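Local atomic coordinates of RagB/SusD domain protein (Flavobacterium johnsoniae, PDB entry 5J90), a protein that binds chitin and, as a SusD-like outer-membrane lipoprotein, is thought to capture chitin chains at the cell surface for uptake. Residues W262-K276 with Y297-K309. Sequence-based numbering, arbitrary orientation.
Sequences WLDIRMSADMESIMK and YKGVRTGIAISGK
The N-terminal turn of helix 269-277 is the fold element joined here to loop 297-309, and S268 with V300 forms the single beta bridge between them. V300 N donates to M267 O at 2.8 Å, and A269 N returns a bond to V300 O from well above the carbonyl plane. S268 itself is the N-cap, its OG accepting from M271 N while also bonded to G62 O. At G299 the two backbones run so close that a beta carbon would strike S268 O.

One helical turn on, E272 reaches across with CG anti to the backbone N (chi1 -176°) and the chain extended. E272 OE1 takes the nearly straight bond from G299 N (2.8 Å) on the anti side, whereas E272 OE2 offers its syn lone pair to K298 NZ at 2.9 Å. K298 NZ also donates to V388 O. K276 NZ meets E272 OE2 from above the carboxylate plane (3.2 Å). With an alanine here, G299 N is likely to lose its acceptor, and K276 NZ and K298 NZ, 4.5 Å apart, the negative charge they share.

Farther along, the extended K309 points NZ at W262 O (2.8 Å) and pairs with D264 OD1, a water bridging the two; T68 also holds D264. The result is a capped helix start held to a long irregular loop by one isolated beta bridge, a buried carboxylate and salt bridges, within the helix-rich SusD-like fold.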
loop_
_atom_site.group_PDB
_atom_site.type_symbol
_atom_site.label_atom_id
_atom_site.label_comp_id
_atom_site.label_asym_id
_atom_site.label_seq_id
_atom_site.Cartn_x
_atom_site.Cartn_y
_atom_site.Cartn_z
ATOM N N TRP A 262 26.481 -27.980 11.495
ATOM C CA TRP A 262 27.055 -26.665 11.771
ATOM C C TRP A 262 26.486 -26.011 13.020
ATOM O O TRP A 262 27.063 -25.046 13.531
ATOM C CB TRP A 262 26.831 -25.719 10.593
ATOM C CG TRP A 262 27.372 -26.192 9.293
ATOM C CD1 TRP A 262 28.220 -27.244 9.079
ATOM C CD2 TRP A 262 27.096 -25.634 8.007
ATOM N NE1 TRP A 262 28.492 -27.365 7.742
ATOM C CE2 TRP A 262 27.803 -26.396 7.056
ATOM C CE3 TRP A 262 26.305 -24.569 7.564
ATOM C CZ2 TRP A 262 27.758 -26.119 5.693
ATOM C CZ3 TRP A 262 26.261 -24.296 6.209
ATOM C CH2 TRP A 262 26.982 -25.067 5.290
ATOM N N LEU A 263 25.347 -26.510 13.493
ATOM C CA LEU A 263 24.633 -25.911 14.622
ATOM C C LEU A 263 24.328 -24.427 14.385
ATOM O O LEU A 263 24.319 -23.629 15.323
ATOM C CB LEU A 263 25.428 -26.081 15.920
ATOM C CG LEU A 263 25.865 -27.503 16.290
ATOM C CD1 LEU A 263 26.631 -27.481 17.612
ATOM C CD2 LEU A 263 24.684 -28.460 16.370
ATOM N N ASP A 264 24.068 -24.067 13.129
ATOM C CA ASP A 264 23.834 -22.669 12.769
ATOM C C ASP A 264 22.350 -22.303 12.732
ATOM O O ASP A 264 21.993 -21.138 12.522
ATOM C CB ASP A 264 24.456 -22.353 11.415
ATOM C CG ASP A 264 25.865 -21.811 11.523
ATOM O OD1 ASP A 264 26.311 -21.465 12.647
ATOM O OD2 ASP A 264 26.515 -21.717 10.462
ATOM N N ILE A 265 21.486 -23.290 12.916
ATOM C CA ILE A 265 20.046 -23.026 12.981
ATOM C C ILE A 265 19.410 -23.994 13.973
ATOM O O ILE A 265 19.837 -25.161 14.092
ATOM C CB ILE A 265 19.369 -23.072 11.572
ATOM C CG1 ILE A 265 18.027 -22.315 11.567
ATOM C CG2 ILE A 265 19.186 -24.498 11.072
ATOM C CD1 ILE A 265 18.193 -20.806 11.631
ATOM N N ARG A 266 18.413 -23.494 14.700
ATOM C CA ARG A 266 17.746 -24.242 15.761
ATOM C C ARG A 266 16.235 -24.024 15.698
ATOM O O ARG A 266 15.747 -23.144 14.972
ATOM C CB ARG A 266 18.232 -23.766 17.139
ATOM C CG ARG A 266 19.743 -23.838 17.406
ATOM C CD ARG A 266 20.220 -25.229 17.832
ATOM N NE ARG A 266 20.421 -26.102 16.688
ATOM C CZ ARG A 266 20.954 -27.321 16.744
ATOM N NH1 ARG A 266 21.363 -27.826 17.906
ATOM N NH2 ARG A 266 21.087 -28.031 15.637
ATOM N N MET A 267 15.490 -24.823 16.454
ATOM C CA MET A 267 14.092 -24.537 16.741
ATOM C C MET A 267 13.941 -23.087 17.207
ATOM O O MET A 267 14.800 -22.567 17.925
ATOM C CB MET A 267 13.617 -25.476 17.847
ATOM C CG MET A 267 12.148 -25.348 18.214
ATOM S SD MET A 267 11.808 -26.406 19.640
ATOM C CE MET A 267 10.019 -26.466 19.588
ATOM N N SER A 268 12.859 -22.427 16.799
ATOM C CA SER A 268 12.605 -21.047 17.217
ATOM C C SER A 268 11.764 -20.955 18.487
ATOM O O SER A 268 11.062 -21.895 18.858
ATOM C CB SER A 268 11.851 -20.302 16.117
ATOM O OG SER A 268 10.541 -20.823 16.025
ATOM N N ALA A 269 11.808 -19.790 19.126
ATOM C CA ALA A 269 10.944 -19.520 20.269
ATOM C C ALA A 269 9.461 -19.530 19.902
ATOM O O ALA A 269 8.639 -19.982 20.689
ATOM C CB ALA A 269 11.319 -18.197 20.916
ATOM N N ASP A 270 9.106 -19.043 18.715
ATOM C CA ASP A 270 7.697 -19.089 18.307
ATOM C C ASP A 270 7.202 -20.527 18.160
ATOM O O ASP A 270 6.082 -20.853 18.569
ATOM C CB ASP A 270 7.470 -18.334 16.990
ATOM C CG ASP A 270 7.601 -16.832 17.139
ATOM O OD1 ASP A 270 6.868 -16.233 17.957
ATOM O OD2 ASP A 270 8.439 -16.253 16.424
ATOM N N MET A 271 8.026 -21.383 17.558
ATOM C CA MET A 271 7.659 -22.783 17.420
ATOM C C MET A 271 7.521 -23.449 18.792
ATOM O O MET A 271 6.597 -24.231 19.001
ATOM C CB MET A 271 8.658 -23.528 16.532
ATOM C CG MET A 271 8.321 -23.460 15.052
ATOM S SD MET A 271 6.962 -24.582 14.717
ATOM C CE MET A 271 6.554 -24.127 13.032
ATOM N N GLU A 272 8.413 -23.123 19.722
ATOM C CA GLU A 272 8.277 -23.689 21.064
ATOM C C GLU A 272 6.964 -23.235 21.699
ATOM O O GLU A 272 6.189 -24.045 22.185
ATOM C CB GLU A 272 9.454 -23.309 21.968
ATOM C CG GLU A 272 9.337 -23.990 23.327
ATOM C CD GLU A 272 10.361 -23.535 24.360
ATOM O OE1 GLU A 272 11.508 -23.198 24.002
ATOM O OE2 GLU A 272 10.006 -23.544 25.561
ATOM N N SER A 273 6.699 -21.934 21.668
ATOM C CA SER A 273 5.489 -21.393 22.278
ATOM C C SER A 273 4.219 -22.022 21.712
ATOM O O SER A 273 3.334 -22.474 22.455
ATOM C CB SER A 273 5.446 -19.870 22.096
ATOM O OG SER A 273 4.227 -19.349 22.592
ATOM N N ILE A 274 4.122 -22.053 20.391
ATOM C CA ILE A 274 2.911 -22.527 19.740
ATOM C C ILE A 274 2.760 -24.046 19.811
ATOM O O ILE A 274 1.706 -24.550 20.195
ATOM C CB ILE A 274 2.835 -21.998 18.293
ATOM C CG1 ILE A 274 2.658 -20.476 18.330
ATOM C CG2 ILE A 274 1.699 -22.665 17.531
ATOM C CD1 ILE A 274 2.710 -19.791 16.961
ATOM N N MET A 275 3.804 -24.782 19.449
ATOM C CA MET A 275 3.682 -26.237 19.411
ATOM C C MET A 275 3.643 -26.879 20.809
ATOM O O MET A 275 2.892 -27.833 21.026
ATOM C CB MET A 275 4.732 -26.869 18.484
ATOM C CG MET A 275 4.550 -26.421 17.020
ATOM S SD MET A 275 5.445 -27.400 15.795
ATOM C CE MET A 275 4.469 -28.904 15.810
ATOM N N LYS A 276 4.413 -26.346 21.755
ATOM C CA LYS A 276 4.310 -26.820 23.141
ATOM C C LYS A 276 2.953 -26.468 23.738
ATOM O O LYS A 276 2.357 -27.272 24.456
ATOM C CB LYS A 276 5.404 -26.221 24.019
ATOM C CG LYS A 276 6.728 -26.942 23.990
ATOM C CD LYS A 276 7.573 -26.440 25.153
ATOM C CE LYS A 276 8.774 -27.317 25.429
ATOM N NZ LYS A 276 9.703 -26.628 26.372
ATOM N N TYR A 297 12.041 -29.979 24.304
ATOM C CA TYR A 297 12.054 -29.162 23.090
ATOM C C TYR A 297 12.239 -27.706 23.475
ATOM O O TYR A 297 11.365 -27.113 24.106
ATOM C CB TYR A 297 10.754 -29.355 22.300
ATOM C CG TYR A 297 10.597 -30.779 21.832
ATOM C CD1 TYR A 297 11.282 -31.241 20.715
ATOM C CD2 TYR A 297 9.795 -31.677 22.529
ATOM C CE1 TYR A 297 11.161 -32.552 20.288
ATOM C CE2 TYR A 297 9.671 -32.994 22.112
ATOM C CZ TYR A 297 10.357 -33.425 20.994
ATOM O OH TYR A 297 10.248 -34.729 20.566
ATOM N N LYS A 298 13.388 -27.138 23.115
ATOM C CA LYS A 298 13.704 -25.763 23.486
ATOM C C LYS A 298 14.101 -24.940 22.271
ATOM O O LYS A 298 14.984 -25.333 21.507
ATOM C CB LYS A 298 14.825 -25.712 24.533
ATOM C CG LYS A 298 14.408 -26.187 25.925
ATOM C CD LYS A 298 13.261 -25.354 26.493
ATOM C CE LYS A 298 13.619 -23.881 26.604
ATOM N NZ LYS A 298 12.451 -23.068 27.057
ATOM N N GLY A 299 13.443 -23.796 22.108
ATOM C CA GLY A 299 13.685 -22.941 20.962
ATOM C C GLY A 299 14.470 -21.701 21.327
ATOM O O GLY A 299 14.574 -21.329 22.505
ATOM N N VAL A 300 15.014 -21.057 20.300
ATOM C CA VAL A 300 15.850 -19.878 20.441
ATOM C C VAL A 300 15.084 -18.642 19.951
ATOM O O VAL A 300 14.413 -18.683 18.909
ATOM C CB VAL A 300 17.144 -20.050 19.634
ATOM C CG1 VAL A 300 18.027 -18.821 19.765
ATOM C CG2 VAL A 300 17.881 -21.309 20.093
ATOM N N ARG A 301 15.179 -17.549 20.703
ATOM C CA ARG A 301 14.522 -16.295 20.346
ATOM C C ARG A 301 15.284 -15.620 19.208
ATOM O O ARG A 301 16.514 -15.607 19.192
ATOM C CB ARG A 301 14.482 -15.375 21.571
ATOM C CG ARG A 301 13.781 -14.051 21.348
ATOM C CD ARG A 301 12.347 -14.116 21.789
ATOM N NE ARG A 301 11.667 -12.849 21.545
ATOM C CZ ARG A 301 11.227 -12.021 22.488
ATOM N NH1 ARG A 301 11.379 -12.314 23.778
ATOM N NH2 ARG A 301 10.615 -10.899 22.138
ATOM N N THR A 302 14.555 -15.052 18.247
ATOM C CA THR A 302 15.212 -14.319 17.164
ATOM C C THR A 302 15.233 -12.805 17.412
ATOM O O THR A 302 14.334 -12.251 18.058
ATOM C CB THR A 302 14.593 -14.637 15.774
ATOM O OG1 THR A 302 15.466 -14.157 14.744
ATOM C CG2 THR A 302 13.222 -13.990 15.615
ATOM N N GLY A 303 16.271 -12.146 16.904
ATOM C CA GLY A 303 16.442 -10.718 17.092
ATOM C C GLY A 303 16.947 -10.376 18.481
ATOM O O GLY A 303 16.410 -9.491 19.151
ATOM N N ILE A 304 17.998 -11.071 18.903
ATOM C CA ILE A 304 18.515 -10.922 20.256
ATOM C C ILE A 304 19.989 -10.550 20.269
ATOM O O ILE A 304 20.676 -10.581 19.242
ATOM C CB ILE A 304 18.340 -12.225 21.064
ATOM C CG1 ILE A 304 19.039 -13.390 20.359
ATOM C CG2 ILE A 304 16.862 -12.535 21.272
ATOM C CD1 ILE A 304 19.143 -14.655 21.203
ATOM N N ALA A 305 20.473 -10.189 21.451
ATOM C CA ALA A 305 21.906 -10.034 21.662
ATOM C C ALA A 305 22.484 -11.420 21.911
ATOM O O ALA A 305 21.897 -12.219 22.640
ATOM C CB ALA A 305 22.165 -9.119 22.850
ATOM N N ILE A 306 23.617 -11.710 21.280
ATOM C CA ILE A 306 24.260 -13.010 21.444
ATOM C C ILE A 306 25.691 -12.839 21.935
ATOM O O ILE A 306 26.537 -12.273 21.241
ATOM C CB ILE A 306 24.242 -13.826 20.134
ATOM C CG1 ILE A 306 22.803 -14.200 19.767
ATOM C CG2 ILE A 306 25.090 -15.087 20.272
ATOM C CD1 ILE A 306 22.659 -14.855 18.407
ATOM N N SER A 307 25.953 -13.333 23.141
ATOM C CA SER A 307 27.285 -13.230 23.722
ATOM C C SER A 307 28.221 -14.233 23.058
ATOM O O SER A 307 29.287 -13.870 22.562
ATOM C CB SER A 307 27.224 -13.468 25.229
ATOM O OG SER A 307 28.506 -13.326 25.813
ATOM N N GLY A 308 27.810 -15.496 23.050
ATOM C CA GLY A 308 28.560 -16.542 22.385
ATOM C C GLY A 308 27.628 -17.593 21.811
ATOM O O GLY A 308 26.547 -17.830 22.349
ATOM N N LYS A 309 28.054 -18.220 20.719
ATOM C CA LYS A 309 27.248 -19.240 20.047
ATOM C C LYS A 309 26.893 -20.395 20.978
ATOM O O LYS A 309 25.818 -20.989 20.875
ATOM C CB LYS A 309 27.989 -19.777 18.827
ATOM C CG LYS A 309 27.219 -20.834 18.049
ATOM C CD LYS A 309 27.993 -21.282 16.827
ATOM C CE LYS A 309 27.269 -22.411 16.117
ATOM N NZ LYS A 309 28.002 -22.825 14.896
HETATM O O HOH W 1 28.962 -20.745 12.920
#